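Local coordinates for phosphatidylinositol transfer protein SFH5 (Saccharomyces cerevisiae, PDB 6W32), which binds and transfers phosphatidylinositol, regulates phosphatidylinositol 4,5-bisphosphate homeostasis at the plasma membrane, and also binds heme b, at residues A[128-133]-A[215-220]; A[118-123]-A[280-285]; A[100-105]-A[293-298]; A[112-117]-A[152-157]. One frame throughout, in Å; residues are numbered along the deposited sequence.

Contact 1 of 4, residues A[128-133]-A[215-220]; sequences ANKKAV and LLYAKY. With HEM (protoporphyrin IX containing Fe), chain D.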
# COMPACT_ATOMS: atom_id res chain seq x y z
N ALA A 128 -4.60 -14.93 7.54
CA ALA A 128 -3.31 -14.24 7.57
C ALA A 128 -3.18 -13.32 6.38
O ALA A 128 -3.43 -13.73 5.24
CB ALA A 128 -2.15 -15.22 7.56
N ASN A 129 -2.80 -12.08 6.65
CA ASN A 129 -2.51 -11.10 5.62
C ASN A 129 -3.72 -10.84 4.76
O ASN A 129 -3.60 -10.39 3.60
CB ASN A 129 -1.31 -11.52 4.78
CG ASN A 129 -0.12 -11.86 5.65
OD1 ASN A 129 0.29 -11.06 6.50
ND2 ASN A 129 0.42 -13.08 5.47
N LYS A 130 -4.89 -11.12 5.31
CA LYS A 130 -6.14 -10.62 4.73
C LYS A 130 -7.01 -9.97 5.80
O LYS A 130 -8.22 -9.90 5.64
CB LYS A 130 -6.90 -11.74 4.02
CG LYS A 130 -6.10 -12.48 2.95
CD LYS A 130 -7.05 -13.10 1.99
CE LYS A 130 -6.47 -14.38 1.41
NZ LYS A 130 -7.47 -15.09 0.58
N LYS A 131 -6.39 -9.50 6.89
CA LYS A 131 -7.06 -8.73 7.93
C LYS A 131 -7.14 -7.24 7.60
O LYS A 131 -8.15 -6.59 7.89
CB LYS A 131 -6.34 -8.92 9.26
CG LYS A 131 -6.11 -10.36 9.65
CD LYS A 131 -5.04 -10.42 10.74
CE LYS A 131 -5.09 -11.73 11.50
NZ LYS A 131 -4.20 -11.68 12.67
N ALA A 132 -6.11 -6.65 7.02
CA ALA A 132 -6.17 -5.27 6.55
C ALA A 132 -6.46 -5.27 5.06
O ALA A 132 -5.67 -5.83 4.28
CB ALA A 132 -4.87 -4.53 6.85
N VAL A 133 -7.56 -4.66 4.65
CA VAL A 133 -7.97 -4.60 3.26
C VAL A 133 -8.25 -3.15 2.91
O VAL A 133 -8.82 -2.41 3.73
CB VAL A 133 -9.24 -5.46 3.02
CG1 VAL A 133 -9.54 -5.60 1.54
CG2 VAL A 133 -9.10 -6.83 3.63
N LEU A 215 4.55 -5.46 0.20
CA LEU A 215 3.43 -5.12 1.07
C LEU A 215 2.09 -5.68 0.62
O LEU A 215 1.13 -5.62 1.40
CB LEU A 215 3.30 -3.59 1.22
CG LEU A 215 4.50 -3.02 1.98
CD1 LEU A 215 4.71 -1.56 1.64
CD2 LEU A 215 4.39 -3.25 3.49
N LEU A 216 1.97 -6.21 -0.59
CA LEU A 216 0.70 -6.78 -1.04
C LEU A 216 0.74 -8.28 -0.83
O LEU A 216 1.74 -8.92 -1.16
CB LEU A 216 0.46 -6.48 -2.52
CG LEU A 216 -0.90 -6.72 -3.12
CD1 LEU A 216 -1.86 -5.76 -2.57
CD2 LEU A 216 -0.85 -6.57 -4.63
N TYR A 217 -0.34 -8.85 -0.28
CA TYR A 217 -0.50 -10.31 -0.25
C TYR A 217 -1.38 -10.79 -1.39
O TYR A 217 -0.93 -11.59 -2.20
CB TYR A 217 -1.07 -10.84 1.07
CG TYR A 217 -1.19 -12.35 1.08
CD1 TYR A 217 -0.06 -13.17 1.10
CD2 TYR A 217 -2.44 -12.97 1.04
CE1 TYR A 217 -0.17 -14.58 1.08
CE2 TYR A 217 -2.55 -14.35 1.02
CZ TYR A 217 -1.42 -15.15 1.04
OH TYR A 217 -1.56 -16.54 1.03
N ALA A 218 -2.61 -10.29 -1.47
CA ALA A 218 -3.55 -10.62 -2.54
C ALA A 218 -4.31 -9.39 -2.96
O ALA A 218 -4.66 -8.55 -2.12
CB ALA A 218 -4.56 -11.67 -2.10
N LYS A 219 -4.61 -9.30 -4.25
CA LYS A 219 -5.45 -8.24 -4.80
C LYS A 219 -6.56 -8.86 -5.66
O LYS A 219 -6.29 -9.71 -6.53
CB LYS A 219 -4.59 -7.27 -5.59
CG LYS A 219 -5.32 -6.03 -6.08
CD LYS A 219 -4.35 -4.86 -6.21
CE LYS A 219 -5.06 -3.51 -6.33
NZ LYS A 219 -4.07 -2.41 -6.59
N TYR A 220 -7.81 -8.47 -5.38
CA TYR A 220 -8.98 -9.03 -6.06
C TYR A 220 -9.62 -7.95 -6.90
O TYR A 220 -9.79 -6.81 -6.45
CB TYR A 220 -10.01 -9.60 -5.07
CG TYR A 220 -9.43 -10.65 -4.17
CD1 TYR A 220 -8.89 -10.31 -2.95
CD2 TYR A 220 -9.34 -11.99 -4.58
CE1 TYR A 220 -8.30 -11.25 -2.13
CE2 TYR A 220 -8.76 -12.95 -3.76
CZ TYR A 220 -8.24 -12.54 -2.53
OH TYR A 220 -7.65 -13.43 -1.67
CHA HEM D . -4.81 -0.91 -11.53
CHB HEM D . -8.24 2.38 -12.15
CHC HEM D . -10.67 -0.73 -14.95
CHD HEM D . -7.43 -4.22 -13.91
C1A HEM D . -5.55 0.24 -11.46
C2A HEM D . -5.10 1.42 -10.78
C3A HEM D . -6.03 2.38 -10.96
C4A HEM D . -7.09 1.77 -11.75
CMA HEM D . -6.10 3.84 -10.46
CAA HEM D . -3.72 1.42 -10.10
CBA HEM D . -3.66 1.37 -8.59
CGA HEM D . -4.92 1.17 -7.85
O1A HEM D . -5.67 2.21 -7.85
O2A HEM D . -4.72 0.51 -6.78
C1B HEM D . -9.16 1.85 -13.00
C2B HEM D . -10.30 2.56 -13.52
C3B HEM D . -10.98 1.72 -14.30
C4B HEM D . -10.29 0.43 -14.30
CMB HEM D . -10.61 4.04 -13.18
CAB HEM D . -12.29 2.03 -15.05
CBB HEM D . -12.42 1.78 -16.35
C1C HEM D . -10.05 -1.96 -14.93
C2C HEM D . -10.45 -3.21 -15.61
C3C HEM D . -9.54 -4.17 -15.32
C4C HEM D . -8.54 -3.58 -14.44
CMC HEM D . -11.70 -3.41 -16.51
CAC HEM D . -9.56 -5.65 -15.79
CBC HEM D . -9.27 -6.67 -14.95
C1D HEM D . -6.40 -3.66 -13.22
C2D HEM D . -5.16 -4.31 -12.83
C3D HEM D . -4.35 -3.23 -12.11
C4D HEM D . -5.18 -2.07 -12.13
CMD HEM D . -4.72 -5.75 -13.07
CAD HEM D . -2.98 -3.28 -11.43
CBD HEM D . -3.24 -3.23 -9.92
CGD HEM D . -1.92 -3.40 -9.21
O1D HEM D . -1.89 -3.23 -7.94
O2D HEM D . -0.87 -3.44 -9.93
NA HEM D . -6.75 0.48 -12.05
NB HEM D . -9.18 0.56 -13.49
NC HEM D . -8.91 -2.26 -14.27
ND HEM D . -6.36 -2.32 -12.79
FE HEM D . -7.86 -0.92 -13.06
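Lys130 NZ donates a hydrogen bond of 2.8 Å to Tyr220 OH, meeting the phenol at the ring edge, near the ring plane. The two side chains cross at about a right angle. On the way there the lysine passes Tyr217: its CE lies 3.9 Å from Tyr217 CE2, again at the ring edge and in its plane. The lysine chain bends at chi3 (-149°), which places CE. Nearer the backbone, Asn129 CB packs 3.8 Å from Tyr217 CB, and Asn129 O is 3.6 Å from the same Tyr217 CB. Tyr217 CG is anti to the backbone N (chi1 -179°), and its ring meets Asn129 CB obliquely.

The turn of 128-130 leads into strand 132-136 of the mixed sheet of the CRAL-TRIO (Sec14-like) fold, while 215-220 runs into strand 216-222. Strand 179-184 lies between the two, so the contact reaches past it at the end where strands 132-136 and 216-222 begin; Thr180 of that middle strand bonds to Asn129 O. Lys130 NZ has a second acceptor in Tyr259 O, and the Tyr259 ring also meets that of Tyr220. Lys219, next to Tyr220, belongs to the heme site. Beyond CG its chain is extended, and NZ donates to both heme propionates, 2.7 Å to HEM O1D and 3.0 Å to HEM O2A, which would probably offset their negative charge.

Contact 2 of 4, residues A[118-123]-A[280-285]; sequences GILTFD and QNVTNV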
# COMPACT_ATOMS: atom_id res chain seq x y z
N GLY A 118 -13.08 5.22 -1.65
CA GLY A 118 -12.03 4.55 -0.90
C GLY A 118 -12.53 4.07 0.44
O GLY A 118 -12.92 4.86 1.29
N ILE A 119 -12.56 2.75 0.63
CA ILE A 119 -13.04 2.11 1.85
C ILE A 119 -11.90 1.32 2.45
O ILE A 119 -11.15 0.65 1.73
CB ILE A 119 -14.24 1.18 1.56
CG1 ILE A 119 -15.43 1.98 1.04
CG2 ILE A 119 -14.63 0.42 2.81
CD1 ILE A 119 -15.63 3.27 1.78
N LEU A 120 -11.78 1.37 3.78
CA LEU A 120 -10.68 0.74 4.49
C LEU A 120 -11.26 -0.08 5.64
O LEU A 120 -11.97 0.48 6.48
CB LEU A 120 -9.70 1.80 4.99
CG LEU A 120 -8.76 1.33 6.08
CD1 LEU A 120 -7.88 0.17 5.58
CD2 LEU A 120 -7.90 2.48 6.57
N THR A 121 -10.98 -1.39 5.67
CA THR A 121 -11.57 -2.28 6.67
C THR A 121 -10.53 -3.19 7.30
O THR A 121 -9.53 -3.55 6.68
CB THR A 121 -12.66 -3.18 6.08
OG1 THR A 121 -12.04 -4.26 5.38
CG2 THR A 121 -13.53 -2.40 5.13
N PHE A 122 -10.79 -3.58 8.53
CA PHE A 122 -9.87 -4.44 9.26
C PHE A 122 -10.65 -5.47 10.04
O PHE A 122 -11.66 -5.15 10.66
CB PHE A 122 -8.99 -3.63 10.21
CG PHE A 122 -8.04 -4.47 11.01
CD1 PHE A 122 -8.25 -4.68 12.35
CD2 PHE A 122 -6.94 -5.05 10.41
CE1 PHE A 122 -7.38 -5.45 13.09
CE2 PHE A 122 -6.05 -5.82 11.14
CZ PHE A 122 -6.27 -6.02 12.48
N ASP A 123 -10.18 -6.71 10.01
CA ASP A 123 -10.86 -7.87 10.58
C ASP A 123 -9.86 -8.56 11.51
O ASP A 123 -9.03 -9.36 11.07
CB ASP A 123 -11.36 -8.82 9.50
CG ASP A 123 -11.80 -10.17 10.04
OD1 ASP A 123 -12.15 -10.27 11.24
OD2 ASP A 123 -11.83 -11.14 9.26
N GLN A 280 -18.81 -1.02 7.42
CA GLN A 280 -17.61 -1.70 7.90
C GLN A 280 -16.39 -0.79 7.92
O GLN A 280 -15.37 -1.14 8.52
CB GLN A 280 -17.34 -2.95 7.06
CG GLN A 280 -17.24 -4.24 7.85
CD GLN A 280 -17.00 -5.45 6.98
OE1 GLN A 280 -17.51 -5.52 5.86
NE2 GLN A 280 -16.21 -6.40 7.47
N ASN A 281 -16.47 0.38 7.30
CA ASN A 281 -15.33 1.26 7.13
C ASN A 281 -14.64 1.59 8.45
O ASN A 281 -15.22 1.44 9.53
CB ASN A 281 -15.79 2.54 6.44
CG ASN A 281 -14.66 3.29 5.75
OD1 ASN A 281 -13.48 3.06 6.01
ND2 ASN A 281 -15.04 4.22 4.88
N VAL A 282 -13.39 2.01 8.37
CA VAL A 282 -12.66 2.58 9.49
C VAL A 282 -12.49 4.07 9.19
O VAL A 282 -12.14 4.44 8.06
CB VAL A 282 -11.31 1.85 9.68
CG1 VAL A 282 -10.75 2.02 11.08
CG2 VAL A 282 -11.50 0.41 9.40
N THR A 283 -12.77 4.93 10.20
CA THR A 283 -12.68 6.38 10.00
C THR A 283 -11.70 7.07 10.95
O THR A 283 -10.95 7.97 10.52
CB THR A 283 -14.09 7.01 10.11
OG1 THR A 283 -14.81 6.39 11.20
CG2 THR A 283 -14.87 6.77 8.80
N ASN A 284 -11.66 6.67 12.22
CA ASN A 284 -10.48 6.86 13.06
C ASN A 284 -9.26 6.25 12.35
O ASN A 284 -9.16 5.02 12.21
CB ASN A 284 -10.70 6.17 14.41
CG ASN A 284 -10.86 4.65 14.27
OD1 ASN A 284 -11.70 4.19 13.50
ND2 ASN A 284 -10.01 3.87 14.96
N VAL A 285 -8.34 7.09 11.87
CA VAL A 285 -7.20 6.59 11.12
C VAL A 285 -5.88 6.87 11.82
O VAL A 285 -5.07 5.94 11.98
CB VAL A 285 -7.23 7.13 9.67
CG1 VAL A 285 -8.18 6.23 8.87
CG2 VAL A 285 -7.70 8.60 9.65
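Val282 lays its CG2 methyl over the Leu120-Thr121 backbone, 3.8 Å from Thr121 CA. Strand 118-122 is an outermost strand of the mixed CRAL-TRIO sheet, and the loop after helix 277-280 runs across it, their end-to-end directions 96° apart. Ile119 and Thr121 pair through their backbones with Trp135 and Val133 of strand 132-136, whereas Leu120 offers its carbonyl to the loop. Val282 N donates a 2.8 Å hydrogen bond to Leu120 O. The same Leu120 O also receives a CA-H...O contact from Asn281 CA, so two successive loop residues converge on one carbonyl.

Beside this junction the side chains of Ile119 and Asn281 cross obliquely, Ile119 CG2 coming within 4.1 Å of Asn281 CG. Thr121 CG2 lies 4.3 Å from Gln280 CB, while Thr121 OG1 bonds to Trp135 NE1. The amide of Gln280 is held elsewhere, by Asp262 O. Leu120 CG stands anti to the backbone N (chi1 162°), and the side chain also touches Lys164 of helix 151-166. Across the contact Leu120 CG is 4.4 Å from Val282 CG2, and the CD2 methyl of Leu120 ends 4.4 Å from Val285 CG1.

Contact 3 of 4, residues A[100-105]-A[293-298]; sequences NPLSCA and YILQKQ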
# COMPACT_ATOMS: atom_id res chain seq x y z
N ASN A 100 5.16 13.70 -0.33
CA ASN A 100 4.96 13.48 1.10
C ASN A 100 3.87 12.44 1.34
O ASN A 100 2.69 12.79 1.53
CB ASN A 100 4.63 14.80 1.80
CG ASN A 100 4.96 14.79 3.27
OD1 ASN A 100 4.96 13.73 3.91
ND2 ASN A 100 5.25 15.97 3.81
N PRO A 101 4.20 11.14 1.37
CA PRO A 101 3.11 10.15 1.51
C PRO A 101 2.36 10.30 2.82
O PRO A 101 1.12 10.23 2.82
CB PRO A 101 3.82 8.79 1.40
CG PRO A 101 5.30 9.09 1.28
CD PRO A 101 5.53 10.56 1.57
N LEU A 102 3.06 10.52 3.94
CA LEU A 102 2.35 10.69 5.20
C LEU A 102 1.33 11.81 5.10
O LEU A 102 0.22 11.70 5.63
CB LEU A 102 3.33 10.99 6.33
CG LEU A 102 4.04 9.83 7.00
CD1 LEU A 102 4.56 10.27 8.37
CD2 LEU A 102 3.10 8.65 7.11
N SER A 103 1.70 12.89 4.41
CA SER A 103 0.84 14.07 4.36
C SER A 103 -0.36 13.85 3.45
O SER A 103 -1.46 14.32 3.77
CB SER A 103 1.64 15.30 3.91
OG SER A 103 0.81 16.19 3.18
N CYS A 104 -0.18 13.13 2.34
CA CYS A 104 -1.32 12.69 1.52
C CYS A 104 -2.44 12.02 2.33
O CYS A 104 -3.62 12.20 2.01
CB CYS A 104 -0.84 11.73 0.46
SG CYS A 104 0.01 12.50 -0.89
N ALA A 105 -2.10 11.24 3.36
CA ALA A 105 -3.14 10.57 4.12
C ALA A 105 -3.74 11.44 5.22
O ALA A 105 -4.97 11.45 5.38
CB ALA A 105 -2.60 9.28 4.77
N TYR A 293 5.01 12.57 14.87
CA TYR A 293 6.24 13.31 15.07
C TYR A 293 6.75 13.91 13.76
O TYR A 293 6.93 15.12 13.65
CB TYR A 293 7.24 12.35 15.70
CG TYR A 293 8.57 12.94 16.10
CD1 TYR A 293 8.90 13.12 17.45
CD2 TYR A 293 9.50 13.29 15.14
CE1 TYR A 293 10.12 13.66 17.81
CE2 TYR A 293 10.73 13.81 15.50
CZ TYR A 293 11.03 14.00 16.82
OH TYR A 293 12.26 14.53 17.13
N ILE A 294 6.98 13.08 12.74
CA ILE A 294 7.52 13.57 11.48
C ILE A 294 6.63 14.65 10.90
O ILE A 294 7.11 15.66 10.35
CB ILE A 294 7.69 12.41 10.48
CG1 ILE A 294 8.96 11.69 10.83
CG2 ILE A 294 7.83 12.93 9.05
CD1 ILE A 294 10.13 12.67 10.92
N LEU A 295 5.31 14.47 11.02
CA LEU A 295 4.37 15.37 10.37
C LEU A 295 4.31 16.71 11.09
O LEU A 295 4.33 17.77 10.43
CB LEU A 295 3.00 14.72 10.29
CG LEU A 295 2.67 14.17 8.91
CD1 LEU A 295 1.21 14.02 8.78
CD2 LEU A 295 3.20 15.06 7.81
N GLN A 296 4.27 16.71 12.43
CA GLN A 296 4.16 17.97 13.15
C GLN A 296 5.49 18.72 13.17
O GLN A 296 5.52 19.95 12.97
CB GLN A 296 3.58 17.76 14.56
CG GLN A 296 4.13 16.61 15.40
CD GLN A 296 3.22 16.23 16.60
OE1 GLN A 296 2.04 16.61 16.66
NE2 GLN A 296 3.79 15.48 17.56
N LYS A 297 6.61 18.01 13.36
CA LYS A 297 7.92 18.63 13.19
C LYS A 297 8.11 19.22 11.79
O LYS A 297 8.90 20.15 11.63
CB LYS A 297 9.02 17.61 13.50
CG LYS A 297 10.39 18.16 13.39
CD LYS A 297 11.38 17.14 12.86
CE LYS A 297 12.04 16.46 14.03
NZ LYS A 297 13.46 16.14 13.79
N GLN A 298 7.39 18.71 10.80
CA GLN A 298 7.49 19.28 9.46
C GLN A 298 6.83 20.65 9.40
O GLN A 298 7.24 21.49 8.58
CB GLN A 298 6.81 18.37 8.44
CG GLN A 298 7.66 17.29 7.80
CD GLN A 298 6.81 16.43 6.88
OE1 GLN A 298 5.71 16.83 6.50
NE2 GLN A 298 7.32 15.24 6.50
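Helix 101-105 and helix 293-298 run at a right angle, with axes 10.3 Å apart at closest approach; Ser103 and Leu295 have the nearest CA atoms. Two leucines carry the apolar part. Leu102 CB meets Leu295 CG at 4.1 Å, and Leu295 CD1 reaches back to Leu102 O. The CD2 methyl of Leu295 lies 4.2 Å from Ser103 CB. Leu102 CD1 touches Ile294 CG2 at 4.3 Å.

Asn100 and Gln298 reach toward each other tip to tip. Asn100 ND2 donates to Gln298 OE1 at 2.9 Å, with the acceptor lying in the Asn100 amide plane. The two amide planes are turned 58° apart, and the donor is tilted 33° from the Gln298 carbonyl plane. Extended beyond CG, the Gln298 chain brings its amide to Asn100. Asn100 CG stands anti to the backbone N (chi1 -156°), and the OD1 branch takes a weak capping bond from Ser103 N, which helps fix the rotation of the amide. The pair thus joins an asparagine N-cap, opening one short helix, to the helix 289-298 near the C-terminal end of the chain, packed perpendicular to it and away from the heme site.

Contact 4 of 4, residues A[112-117]-A[152-157]; sequences TELQNV and DKFVRY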
# COMPACT_ATOMS: atom_id res chain seq x y z
N THR A 112 -14.13 15.30 -2.97
CA THR A 112 -15.05 14.60 -2.09
C THR A 112 -15.59 13.31 -2.73
O THR A 112 -15.65 12.26 -2.07
CB THR A 112 -16.18 15.54 -1.68
OG1 THR A 112 -16.68 16.23 -2.85
CG2 THR A 112 -15.67 16.57 -0.67
N GLU A 113 -15.93 13.36 -4.02
CA GLU A 113 -16.41 12.13 -4.64
C GLU A 113 -15.34 11.04 -4.67
O GLU A 113 -15.68 9.87 -4.89
CB GLU A 113 -16.97 12.39 -6.06
CG GLU A 113 -16.04 13.11 -7.05
CD GLU A 113 -16.77 14.15 -7.95
OE1 GLU A 113 -17.99 13.98 -8.17
OE2 GLU A 113 -16.13 15.12 -8.44
N LEU A 114 -14.08 11.38 -4.40
CA LEU A 114 -13.01 10.39 -4.33
C LEU A 114 -13.02 9.67 -2.98
O LEU A 114 -12.97 8.43 -2.94
CB LEU A 114 -11.66 11.05 -4.59
CG LEU A 114 -11.28 11.03 -6.07
CD1 LEU A 114 -9.87 11.44 -6.26
CD2 LEU A 114 -11.48 9.63 -6.64
N GLN A 115 -13.10 10.42 -1.87
CA GLN A 115 -13.13 9.79 -0.55
C GLN A 115 -14.21 8.72 -0.47
O GLN A 115 -14.02 7.68 0.16
CB GLN A 115 -13.33 10.83 0.55
CG GLN A 115 -12.33 11.96 0.46
CD GLN A 115 -12.75 13.23 1.22
OE1 GLN A 115 -13.87 13.33 1.74
NE2 GLN A 115 -11.83 14.22 1.28
N ASN A 116 -15.34 8.96 -1.13
CA ASN A 116 -16.46 8.04 -1.08
C ASN A 116 -16.19 6.73 -1.79
O ASN A 116 -16.97 5.78 -1.60
CB ASN A 116 -17.70 8.67 -1.69
CG ASN A 116 -18.41 9.60 -0.74
OD1 ASN A 116 -18.11 9.65 0.46
ND2 ASN A 116 -19.37 10.35 -1.28
N VAL A 117 -15.15 6.64 -2.62
CA VAL A 117 -14.88 5.37 -3.29
C VAL A 117 -13.61 4.73 -2.77
O VAL A 117 -13.13 3.78 -3.39
CB VAL A 117 -14.84 5.51 -4.82
CG1 VAL A 117 -16.24 5.63 -5.34
CG2 VAL A 117 -14.04 6.71 -5.20
N ASP A 152 -2.19 14.28 -10.98
CA ASP A 152 -1.42 14.38 -9.75
C ASP A 152 -2.31 14.43 -8.52
O ASP A 152 -1.95 13.87 -7.47
CB ASP A 152 -0.50 15.59 -9.80
CG ASP A 152 0.19 15.73 -11.14
OD1 ASP A 152 0.03 16.80 -11.79
OD2 ASP A 152 0.84 14.73 -11.56
N LYS A 153 -3.47 15.07 -8.60
CA LYS A 153 -4.24 15.10 -7.37
C LYS A 153 -4.88 13.75 -7.08
O LYS A 153 -5.00 13.36 -5.92
CB LYS A 153 -5.27 16.23 -7.36
CG LYS A 153 -4.82 17.36 -6.37
CD LYS A 153 -4.69 16.89 -4.86
CE LYS A 153 -3.71 17.78 -4.00
NZ LYS A 153 -3.87 17.70 -2.49
N PHE A 154 -5.26 13.00 -8.12
CA PHE A 154 -5.69 11.62 -7.90
C PHE A 154 -4.60 10.82 -7.19
O PHE A 154 -4.80 10.30 -6.09
CB PHE A 154 -6.06 10.96 -9.22
CG PHE A 154 -6.68 9.61 -9.06
CD1 PHE A 154 -8.05 9.47 -9.05
CD2 PHE A 154 -5.89 8.48 -8.93
CE1 PHE A 154 -8.64 8.22 -8.92
CE2 PHE A 154 -6.46 7.24 -8.79
CZ PHE A 154 -7.84 7.11 -8.77
N VAL A 155 -3.41 10.72 -7.82
CA VAL A 155 -2.32 9.94 -7.24
C VAL A 155 -2.08 10.34 -5.80
O VAL A 155 -1.69 9.53 -4.97
CB VAL A 155 -1.04 10.10 -8.07
CG1 VAL A 155 0.11 9.42 -7.37
CG2 VAL A 155 -1.22 9.49 -9.42
N ARG A 156 -2.29 11.61 -5.47
CA ARG A 156 -2.09 11.98 -4.08
C ARG A 156 -3.22 11.44 -3.21
O ARG A 156 -2.98 10.97 -2.10
CB ARG A 156 -1.96 13.49 -3.95
CG ARG A 156 -0.65 14.03 -4.43
CD ARG A 156 -0.35 15.39 -3.71
NE ARG A 156 0.39 15.23 -2.46
CZ ARG A 156 1.71 15.09 -2.45
NH1 ARG A 156 2.36 14.93 -1.29
NH2 ARG A 156 2.38 15.11 -3.61
N TYR A 157 -4.45 11.45 -3.73
CA TYR A 157 -5.56 10.82 -3.03
C TYR A 157 -5.24 9.36 -2.69
O TYR A 157 -5.27 8.97 -1.52
CB TYR A 157 -6.84 10.89 -3.87
CG TYR A 157 -7.82 9.88 -3.41
CD1 TYR A 157 -8.45 10.01 -2.18
CD2 TYR A 157 -8.08 8.74 -4.16
CE1 TYR A 157 -9.34 9.05 -1.73
CE2 TYR A 157 -8.96 7.77 -3.72
CZ TYR A 157 -9.58 7.93 -2.51
OH TYR A 157 -10.46 6.97 -2.08
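Leu114 O accepts a hydrogen bond of 2.8 Å from Val117 N, and Tyr157 OH stands 3.0 Å from the same Leu114 O. Leu114 lies on the short helix 112-115, shortly before strand 118-122, an edge strand of the CRAL-TRIO sheet, and Tyr157 lies on helix 151-166 of the same fold. Leu114 CB lies over the face of the Tyr157 ring, 4.0 Å from the ring centroid and just 4° off the normal, a CH-pi contact. The side chains of Leu114 and Tyr157 cross obliquely. Tyr157 CG is anti to the backbone N (chi1 160°), and the ring meets the leucine at both its backbone and its side chain: the phenol oxygen is beside the carbonyl, while the ring face is against CB.

Farther out, the CD1 methyl of Leu114 meets two aromatic residues one helical turn apart, 3.8 Å from Tyr157 CG and 3.9 Å from Phe154 CD1. Phe154 and Leu114 cross at about a right angle. Phe154 lines the heme pocket and touches the heme, and Tyr157 precedes the heme-binding Arg158, so the leucine packs on residues of helix 151-166 next to the heme site. Leu141 also touches the Leu114 side chain. On the Phe154 side, the CD2 methyl of Leu114 rests 3.9 Å from Phe154 CE1.

Overall arrangement
Contacts 1 and 2 share the mixed sheet: their centres are 14 Å apart, and neighbouring strands 118-122 and 132-136 join them directly, with Val133 N 3.0 Å from Thr121 O. Contact 2 also touches contact 4, where the chain leaves helix 112-115 for strand 118-122. Contacts 1 and 4 approach the heme separately, through Lys219 at the propionates and Phe154 at the pocket wall; their centres are about 22 Å apart. Contact 3 lies away from the site, its centre about 25 Å from that of contact 1, yet Cys104 and Asn100 pack against Arg156 of contact 4. Along the chain, contact 3 closes the loop in which contacts 1, 2 and 4 are nested.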